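PDB 6N8B: transcription regulator AcaB from Escherichia coli, which probably acts as a transcriptional regulator with a crucial role in the conjugative transfer of IncC (A/C) plasmids. Local coordinates for residues L90-P103 with L133-V145. Numbering follows the deposited sequence.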
loop_
_atom_site.group_PDB
_atom_site.type_symbol
_atom_site.label_atom_id
_atom_site.label_comp_id
_atom_site.label_asym_id
_atom_site.label_seq_id
_atom_site.Cartn_x
_atom_site.Cartn_y
_atom_site.Cartn_z
ATOM N N LEU A 90 -14.605 -12.244 8.688
ATOM C CA LEU A 90 -13.806 -13.341 9.220
ATOM C C LEU A 90 -13.614 -13.251 10.727
ATOM O O LEU A 90 -13.474 -14.288 11.382
ATOM C CB LEU A 90 -12.433 -13.388 8.546
ATOM C CG LEU A 90 -12.330 -13.336 7.023
ATOM C CD1 LEU A 90 -10.889 -13.160 6.630
ATOM C CD2 LEU A 90 -12.889 -14.576 6.383
ATOM N N ASN A 91 -13.649 -12.047 11.304
ATOM C CA ASN A 91 -13.588 -11.955 12.758
ATOM C C ASN A 91 -14.857 -12.449 13.438
ATOM O O ASN A 91 -14.842 -12.643 14.658
ATOM C CB ASN A 91 -13.284 -10.521 13.197
ATOM C CG ASN A 91 -12.481 -10.467 14.489
ATOM O OD1 ASN A 91 -11.254 -10.573 14.473
ATOM N ND2 ASN A 91 -13.173 -10.319 15.615
ATOM N N LYS A 92 -15.946 -12.666 12.699
ATOM C CA LYS A 92 -17.119 -13.299 13.283
ATOM C C LYS A 92 -17.295 -14.736 12.809
ATOM O O LYS A 92 -18.150 -15.453 13.338
ATOM C CB LYS A 92 -18.393 -12.498 12.966
ATOM C CG LYS A 92 -19.632 -13.005 13.704
ATOM C CD LYS A 92 -20.929 -12.524 13.103
ATOM C CE LYS A 92 -22.084 -13.289 13.733
ATOM N NZ LYS A 92 -22.250 -14.647 13.123
ATOM N N LEU A 93 -16.462 -15.202 11.881
ATOM C CA LEU A 93 -16.348 -16.643 11.711
ATOM C C LEU A 93 -15.622 -17.265 12.892
ATOM O O LEU A 93 -15.854 -18.436 13.213
ATOM C CB LEU A 93 -15.627 -16.977 10.408
ATOM C CG LEU A 93 -16.443 -16.932 9.120
ATOM C CD1 LEU A 93 -15.589 -17.395 7.955
ATOM C CD2 LEU A 93 -17.694 -17.784 9.243
ATOM N N MET A 94 -14.753 -16.498 13.556
ATOM C CA MET A 94 -14.101 -17.010 14.756
ATOM C C MET A 94 -15.071 -17.039 15.932
ATOM O O MET A 94 -15.035 -17.964 16.751
ATOM C CB MET A 94 -12.883 -16.154 15.111
ATOM C CG MET A 94 -12.040 -15.683 13.945
ATOM S SD MET A 94 -10.933 -14.364 14.456
ATOM C CE MET A 94 -10.032 -15.201 15.740
ATOM N N GLU A 95 -15.949 -16.037 16.027
ATOM C CA GLU A 95 -16.983 -16.055 17.056
ATOM C C GLU A 95 -17.989 -17.167 16.795
ATOM O O GLU A 95 -18.462 -17.816 17.734
ATOM C CB GLU A 95 -17.683 -14.697 17.137
ATOM C CG GLU A 95 -16.778 -13.557 17.588
ATOM C CD GLU A 95 -17.539 -12.261 17.802
ATOM O OE1 GLU A 95 -18.683 -12.328 18.296
ATOM O OE2 GLU A 95 -16.994 -11.179 17.491
ATOM N N ASP A 96 -18.328 -17.401 15.524
ATOM C CA ASP A 96 -19.239 -18.495 15.199
ATOM C C ASP A 96 -18.638 -19.840 15.576
ATOM O O ASP A 96 -19.373 -20.803 15.826
ATOM C CB ASP A 96 -19.595 -18.474 13.709
ATOM C CG ASP A 96 -20.493 -17.304 13.336
ATOM O OD1 ASP A 96 -21.155 -16.741 14.234
ATOM O OD2 ASP A 96 -20.538 -16.952 12.138
ATOM N N ASN A 97 -17.308 -19.928 15.626
ATOM C CA ASN A 97 -16.615 -21.134 16.055
ATOM C C ASN A 97 -15.893 -20.945 17.387
ATOM O O ASN A 97 -15.042 -21.763 17.748
ATOM C CB ASN A 97 -15.634 -21.590 14.974
ATOM C CG ASN A 97 -16.315 -21.857 13.645
ATOM O OD1 ASN A 97 -16.592 -23.005 13.300
ATOM N ND2 ASN A 97 -16.587 -20.798 12.892
ATOM N N GLY A 98 -16.227 -19.887 18.128
ATOM C CA GLY A 98 -15.732 -19.727 19.487
ATOM C C GLY A 98 -14.230 -19.600 19.606
ATOM O O GLY A 98 -13.659 -20.011 20.621
ATOM N N ILE A 99 -13.574 -19.026 18.603
ATOM C CA ILE A 99 -12.120 -18.916 18.566
ATOM C C ILE A 99 -11.729 -17.549 19.108
ATOM O O ILE A 99 -12.127 -16.514 18.559
ATOM C CB ILE A 99 -11.576 -19.129 17.147
ATOM C CG1 ILE A 99 -12.267 -20.332 16.501
ATOM C CG2 ILE A 99 -10.067 -19.321 17.175
ATOM C CD1 ILE A 99 -11.909 -20.530 15.052
ATOM N N ASP A 100 -10.957 -17.545 20.194
ATOM C CA ASP A 100 -10.585 -16.312 20.873
ATOM C C ASP A 100 -9.235 -15.762 20.427
ATOM O O ASP A 100 -9.079 -14.543 20.299
ATOM C CB ASP A 100 -10.560 -16.539 22.389
ATOM C CG ASP A 100 -9.727 -17.748 22.788
ATOM O OD1 ASP A 100 -9.770 -18.132 23.976
ATOM O OD2 ASP A 100 -9.039 -18.323 21.916
ATOM N N MET A 101 -8.256 -16.628 20.186
ATOM C CA MET A 101 -6.864 -16.213 20.114
ATOM C C MET A 101 -6.324 -16.267 18.689
ATOM O O MET A 101 -6.902 -16.889 17.793
ATOM C CB MET A 101 -5.995 -17.079 21.037
ATOM C CG MET A 101 -4.670 -16.440 21.466
ATOM S SD MET A 101 -4.848 -14.854 22.320
ATOM C CE MET A 101 -4.462 -13.684 21.014
ATOM N N MET A 102 -5.203 -15.586 18.504
ATOM C CA MET A 102 -4.403 -15.543 17.295
ATOM C C MET A 102 -3.076 -16.255 17.529
ATOM O O MET A 102 -2.711 -16.551 18.673
ATOM C CB MET A 102 -4.168 -14.084 16.890
ATOM C CG MET A 102 -5.419 -13.248 16.890
ATOM S SD MET A 102 -5.476 -12.200 15.438
ATOM C CE MET A 102 -6.664 -13.138 14.504
ATOM N N PRO A 103 -2.324 -16.563 16.473
ATOM C CA PRO A 103 -1.124 -17.376 16.652
ATOM C C PRO A 103 0.111 -16.522 16.900
ATOM O O PRO A 103 0.179 -15.344 16.542
ATOM C CB PRO A 103 -0.998 -18.115 15.308
ATOM C CG PRO A 103 -1.949 -17.395 14.349
ATOM C CD PRO A 103 -2.447 -16.174 15.058
ATOM N N LEU A 133 -5.437 -9.230 8.974
ATOM C CA LEU A 133 -6.277 -10.122 8.182
ATOM C C LEU A 133 -5.612 -11.480 7.990
ATOM O O LEU A 133 -6.274 -12.520 8.080
ATOM C CB LEU A 133 -6.587 -9.484 6.831
ATOM C CG LEU A 133 -7.678 -10.196 6.034
ATOM C CD1 LEU A 133 -8.963 -10.179 6.845
ATOM C CD2 LEU A 133 -7.885 -9.537 4.686
ATOM N N MET A 134 -4.299 -11.492 7.746
ATOM C CA MET A 134 -3.587 -12.761 7.642
ATOM C C MET A 134 -3.605 -13.504 8.968
ATOM O O MET A 134 -3.747 -14.732 8.997
ATOM C CB MET A 134 -2.153 -12.529 7.171
ATOM C CG MET A 134 -2.041 -11.877 5.808
ATOM S SD MET A 134 -2.920 -12.822 4.544
ATOM C CE MET A 134 -4.374 -11.802 4.292
ATOM N N GLY A 135 -3.460 -12.776 10.076
ATOM C CA GLY A 135 -3.571 -13.404 11.381
ATOM C C GLY A 135 -4.917 -14.068 11.594
ATOM O O GLY A 135 -5.005 -15.133 12.209
ATOM N N ILE A 136 -5.988 -13.448 11.093
ATOM C CA ILE A 136 -7.314 -14.048 11.227
ATOM C C ILE A 136 -7.416 -15.295 10.364
ATOM O O ILE A 136 -7.834 -16.362 10.829
ATOM C CB ILE A 136 -8.412 -13.030 10.874
ATOM C CG1 ILE A 136 -8.403 -11.859 11.856
ATOM C CG2 ILE A 136 -9.774 -13.701 10.889
ATOM C CD1 ILE A 136 -9.305 -10.726 11.459
ATOM N N VAL A 137 -7.031 -15.175 9.092
ATOM C CA VAL A 137 -7.045 -16.317 8.185
ATOM C C VAL A 137 -6.194 -17.453 8.738
ATOM O O VAL A 137 -6.556 -18.631 8.623
ATOM C CB VAL A 137 -6.577 -15.882 6.783
ATOM C CG1 VAL A 137 -6.539 -17.073 5.835
ATOM C CG2 VAL A 137 -7.494 -14.800 6.236
ATOM N N ASP A 138 -5.059 -17.122 9.358
ATOM C CA ASP A 138 -4.151 -18.164 9.830
ATOM C C ASP A 138 -4.761 -18.996 10.954
ATOM O O ASP A 138 -4.560 -20.215 10.997
ATOM C CB ASP A 138 -2.824 -17.545 10.265
ATOM C CG ASP A 138 -1.919 -17.240 9.088
ATOM O OD1 ASP A 138 -2.154 -17.809 7.998
ATOM O OD2 ASP A 138 -0.978 -16.438 9.247
ATOM N N THR A 139 -5.529 -18.381 11.859
ATOM C CA THR A 139 -6.130 -19.194 12.913
ATOM C C THR A 139 -7.349 -19.940 12.404
ATOM O O THR A 139 -7.599 -21.074 12.826
ATOM C CB THR A 139 -6.538 -18.350 14.118
ATOM O OG1 THR A 139 -7.760 -17.662 13.829
ATOM C CG2 THR A 139 -5.490 -17.347 14.428
ATOM N N LEU A 140 -8.093 -19.341 11.474
ATOM C CA LEU A 140 -9.199 -20.058 10.858
ATOM C C LEU A 140 -8.691 -21.239 10.050
ATOM O O LEU A 140 -9.361 -22.275 9.972
ATOM C CB LEU A 140 -10.003 -19.105 9.979
ATOM C CG LEU A 140 -10.606 -17.911 10.714
ATOM C CD1 LEU A 140 -11.448 -17.076 9.782
ATOM C CD2 LEU A 140 -11.441 -18.417 11.857
ATOM N N TRP A 141 -7.505 -21.104 9.461
ATOM C CA TRP A 141 -6.854 -22.239 8.822
ATOM C C TRP A 141 -6.385 -23.248 9.864
ATOM O O TRP A 141 -6.618 -24.455 9.726
ATOM C CB TRP A 141 -5.687 -21.739 7.974
ATOM C CG TRP A 141 -4.828 -22.802 7.374
ATOM C CD1 TRP A 141 -5.201 -23.736 6.448
ATOM C CD2 TRP A 141 -3.432 -23.013 7.617
ATOM N NE1 TRP A 141 -4.128 -24.526 6.116
ATOM C CE2 TRP A 141 -3.029 -24.099 6.815
ATOM C CE3 TRP A 141 -2.485 -22.389 8.436
ATOM C CZ2 TRP A 141 -1.719 -24.576 6.809
ATOM C CZ3 TRP A 141 -1.187 -22.867 8.431
ATOM C CH2 TRP A 141 -0.817 -23.952 7.625
ATOM N N LEU A 142 -5.739 -22.763 10.928
ATOM C CA LEU A 142 -5.229 -23.654 11.963
ATOM C C LEU A 142 -6.354 -24.322 12.743
ATOM O O LEU A 142 -6.187 -25.450 13.216
ATOM C CB LEU A 142 -4.302 -22.880 12.902
ATOM C CG LEU A 142 -2.907 -22.582 12.338
ATOM C CD1 LEU A 142 -2.140 -21.613 13.227
ATOM C CD2 LEU A 142 -2.115 -23.869 12.137
ATOM N N ASN A 143 -7.499 -23.652 12.890
ATOM C CA ASN A 143 -8.663 -24.244 13.539
ATOM C C ASN A 143 -9.575 -24.979 12.560
ATOM O O ASN A 143 -10.720 -25.279 12.908
ATOM C CB ASN A 143 -9.462 -23.171 14.289
ATOM C CG ASN A 143 -8.690 -22.554 15.444
ATOM O OD1 ASN A 143 -8.868 -22.942 16.600
ATOM N ND2 ASN A 143 -7.841 -21.577 15.139
ATOM N N THR A 144 -9.090 -25.276 11.353
ATOM C CA THR A 144 -9.802 -26.114 10.384
ATOM C C THR A 144 -11.144 -25.496 9.978
ATOM O O THR A 144 -12.079 -26.199 9.579
ATOM C CB THR A 144 -9.987 -27.542 10.913
ATOM O OG1 THR A 144 -8.793 -27.941 11.594
ATOM C CG2 THR A 144 -10.214 -28.520 9.771
ATOM N N VAL A 145 -11.259 -24.174 10.087
ATOM C CA VAL A 145 -12.446 -23.499 9.575
ATOM C C VAL A 145 -12.287 -23.164 8.092
ATOM O O VAL A 145 -13.273 -23.178 7.347
ATOM C CB VAL A 145 -12.751 -22.239 10.408
ATOM C CG1 VAL A 145 -13.986 -21.526 9.878
ATOM C CG2 VAL A 145 -12.943 -22.604 11.876
#
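Leu90 enters helix 133-142 as a knob in the hole formed by Leu133, Ile136, Val137 and Leu140. With CG anti to its carbonyl carbon (chi1 -49°), its CD1 reaches in to Leu133 CD1 at 3.6 Å, the two side chains crossing at about a right angle, while its CB rests on Ile136 CG2. One turn on, Met94 runs across Leu140, its CG 3.5 Å from Leu140 CD2. SD passes on to Ile136 CG2, and the bend at chi3 (59°) turns CE toward the hydroxyl of Thr139. That hydroxyl bonds back to Ile136 O, which also accepts from Leu140 N.

Beyond the helix end the chain folds back over the same partner. Ile99 and Asn143 approach from opposite directions, with Ile99 CD1 3.7 Å from Asn143 CB; the same methyl also meets Leu140 CD2 and Val145 CG2. Met102 brings its CE to Ile136 CG1 at 3.4 Å. Pro103 sets CG and CD against the methyl of Thr139, CD lying 3.3 Å from Thr139 CG2. No hydrogen bond joins the two segments; the polar end of Asp138 is taken up by Tyr105 and Arg151.

Gly98 and Thr144, both at positive phi, are the C' residues of Schellman motifs that close the two helices. The axes of 90-96 and 133-142 approach to 9.8 Å at an angle of 31°, both running the same way along helices 62-96 and 118-142, and helix 148-182 covers Leu133 and Val137: a single knob-into-hole contact near one end of an elongated alpha-helical bundle.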